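Local coordinates for histidine--tRNA ligase (Thermus thermophilus, PDB 1ADJ), which joins L-histidine to tRNA(His) at the expense of ATP, working as a homodimeric class II aminoacyl-tRNA synthetase, at residues A[62-67]-A[110-115]. Numbering follows the deposited sequence.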
loop_
_atom_site.group_PDB
_atom_site.type_symbol
_atom_site.label_atom_id
_atom_site.label_comp_id
_atom_site.label_asym_id
_atom_site.label_seq_id
_atom_site.Cartn_x
_atom_site.Cartn_y
_atom_site.Cartn_z
ATOM N N ARG A 62 3.461 -18.867 17.827
ATOM C CA ARG A 62 3.395 -18.949 19.280
ATOM C C ARG A 62 3.450 -17.652 20.075
ATOM O O ARG A 62 2.788 -17.548 21.109
ATOM C CB ARG A 62 4.463 -19.915 19.802
ATOM C CG ARG A 62 4.163 -21.398 19.558
ATOM C CD ARG A 62 5.344 -22.285 19.954
ATOM N NE ARG A 62 5.758 -22.074 21.342
ATOM C CZ ARG A 62 6.936 -21.572 21.706
ATOM N NH1 ARG A 62 7.831 -21.224 20.788
ATOM N NH2 ARG A 62 7.210 -21.395 22.994
ATOM N N LYS A 63 4.203 -16.658 19.611
ATOM C CA LYS A 63 4.316 -15.423 20.384
ATOM C C LYS A 63 4.648 -14.148 19.622
ATOM O O LYS A 63 5.023 -13.150 20.243
ATOM C CB LYS A 63 5.374 -15.612 21.479
ATOM C CG LYS A 63 6.760 -15.971 20.934
ATOM C CD LYS A 63 7.841 -15.931 22.012
ATOM C CE LYS A 63 9.230 -16.112 21.399
ATOM N NZ LYS A 63 10.333 -15.845 22.370
ATOM N N GLU A 64 4.505 -14.151 18.301
ATOM C CA GLU A 64 4.839 -12.959 17.520
ATOM C C GLU A 64 3.765 -12.455 16.555
ATOM O O GLU A 64 4.055 -11.664 15.661
ATOM C CB GLU A 64 6.149 -13.180 16.754
ATOM C CG GLU A 64 7.370 -13.451 17.631
ATOM C CD GLU A 64 8.678 -13.533 16.839
ATOM O OE1 GLU A 64 8.642 -13.532 15.586
ATOM O OE2 GLU A 64 9.752 -13.591 17.477
ATOM N N MET A 65 2.522 -12.871 16.745
ATOM C CA MET A 65 1.457 -12.424 15.859
ATOM C C MET A 65 0.487 -11.485 16.556
ATOM O O MET A 65 0.081 -11.738 17.692
ATOM C CB MET A 65 0.670 -13.613 15.324
ATOM C CG MET A 65 1.468 -14.589 14.505
ATOM S SD MET A 65 0.368 -15.784 13.735
ATOM C CE MET A 65 -0.525 -16.449 15.182
ATOM N N PHE A 66 0.125 -10.398 15.880
ATOM C CA PHE A 66 -0.838 -9.453 16.434
ATOM C C PHE A 66 -2.201 -10.046 16.136
ATOM O O PHE A 66 -2.723 -9.902 15.033
ATOM C CB PHE A 66 -0.717 -8.086 15.767
ATOM C CG PHE A 66 0.478 -7.303 16.201
ATOM C CD1 PHE A 66 0.623 -6.929 17.528
ATOM C CD2 PHE A 66 1.448 -6.919 15.285
ATOM C CE1 PHE A 66 1.721 -6.179 17.940
ATOM C CE2 PHE A 66 2.547 -6.170 15.685
ATOM C CZ PHE A 66 2.684 -5.798 17.018
ATOM N N THR A 67 -2.740 -10.784 17.089
ATOM C CA THR A 67 -4.037 -11.402 16.907
ATOM C C THR A 67 -5.051 -10.756 17.856
ATOM O O THR A 67 -4.702 -10.342 18.966
ATOM C CB THR A 67 -3.936 -12.949 17.072
ATOM O OG1 THR A 67 -5.242 -13.523 17.197
ATOM C CG2 THR A 67 -3.069 -13.324 18.268
ATOM N N MET A 110 3.902 -6.081 6.681
ATOM C CA MET A 110 3.804 -7.353 7.386
ATOM C C MET A 110 3.957 -6.967 8.846
ATOM O O MET A 110 4.695 -6.020 9.163
ATOM C CB MET A 110 4.931 -8.291 6.956
ATOM C CG MET A 110 4.855 -8.745 5.512
ATOM S SD MET A 110 3.384 -9.742 5.183
ATOM C CE MET A 110 3.386 -9.773 3.386
ATOM N N PHE A 111 3.277 -7.681 9.735
ATOM C CA PHE A 111 3.324 -7.339 11.154
ATOM C C PHE A 111 3.767 -8.478 12.054
ATOM O O PHE A 111 3.249 -9.595 11.971
ATOM C CB PHE A 111 1.949 -6.830 11.614
ATOM C CG PHE A 111 1.273 -5.960 10.606
ATOM C CD1 PHE A 111 1.532 -4.592 10.565
ATOM C CD2 PHE A 111 0.450 -6.522 9.631
ATOM C CE1 PHE A 111 0.989 -3.800 9.561
ATOM C CE2 PHE A 111 -0.102 -5.737 8.619
ATOM C CZ PHE A 111 0.171 -4.373 8.581
ATOM N N ARG A 112 4.683 -8.164 12.956
ATOM C CA ARG A 112 5.194 -9.139 13.895
ATOM C C ARG A 112 5.355 -8.556 15.291
ATOM O O ARG A 112 6.114 -7.616 15.501
ATOM C CB ARG A 112 6.520 -9.718 13.403
ATOM C CG ARG A 112 6.407 -11.191 13.036
ATOM C CD ARG A 112 6.390 -11.406 11.541
ATOM N NE ARG A 112 7.751 -11.524 11.033
ATOM C CZ ARG A 112 8.145 -12.433 10.150
ATOM N NH1 ARG A 112 7.278 -13.309 9.662
ATOM N NH2 ARG A 112 9.418 -12.488 9.782
ATOM N N ALA A 113 4.621 -9.117 16.242
ATOM C CA ALA A 113 4.669 -8.678 17.631
ATOM C C ALA A 113 5.982 -9.077 18.282
ATOM O O ALA A 113 6.123 -10.198 18.769
ATOM C CB ALA A 113 3.498 -9.272 18.409
ATOM N N GLU A 114 6.952 -8.174 18.274
ATOM C CA GLU A 114 8.242 -8.463 18.878
ATOM C C GLU A 114 8.470 -7.673 20.154
ATOM O O GLU A 114 7.984 -6.546 20.291
ATOM C CB GLU A 114 9.366 -8.231 17.877
ATOM C CG GLU A 114 9.375 -9.277 16.772
ATOM C CD GLU A 114 10.547 -9.132 15.825
ATOM O OE1 GLU A 114 11.672 -8.866 16.299
ATOM O OE2 GLU A 114 10.342 -9.292 14.603
ATOM N N ARG A 115 9.188 -8.283 21.093
ATOM C CA ARG A 115 9.468 -7.660 22.381
ATOM C C ARG A 115 10.075 -6.269 22.257
ATOM O O ARG A 115 11.157 -6.090 21.687
ATOM C CB ARG A 115 10.347 -8.565 23.254
ATOM C CG ARG A 115 10.585 -8.028 24.666
ATOM C CD ARG A 115 10.991 -9.131 25.636
ATOM N NE ARG A 115 9.919 -10.112 25.826
ATOM C CZ ARG A 115 9.592 -10.663 26.995
ATOM N NH1 ARG A 115 10.252 -10.337 28.102
ATOM N NH2 ARG A 115 8.598 -11.540 27.059
#
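The backbone oxygen of E64 takes the N-H of A113 at 2.7 Å (A113 N to E64 O), the one hydrogen bond between 62-67 and 110-115. This contact lies in the class II catalytic domain, where strand 102-111 runs out into the motif 2 loop; R112 is the arginine of the FRxE signature of that motif, and its side chain lies about 5 Å from the bound histidine. The bond is bent, 140° at the hydrogen. It joins the two backbones, and two CA-H...O contacts are weak additions to it: the same oxygen also receives the CA-H of R112 (CA to O 3.3 Å), and another runs the other way, from E64 CA to A113 O. Beyond them, the methyl of A113 lies over one face of the F66 ring, its CB 3.8 Å from the centroid and 18° off the normal, a CH-pi contact. With CG anti to its own carbonyl carbon (chi1 -75°), F66 turns a ring face to the A113 methyl. Replacing F66 with an alanine would probably leave the A113 methyl without its aromatic cover and open a gap beside F111. F44 of the second subunit meets the F66 ring edge-to-face, placing this packing at the dimer interface. At the ring edge, in its plane, F111 CB approaches F66 CD2 to 3.7 Å.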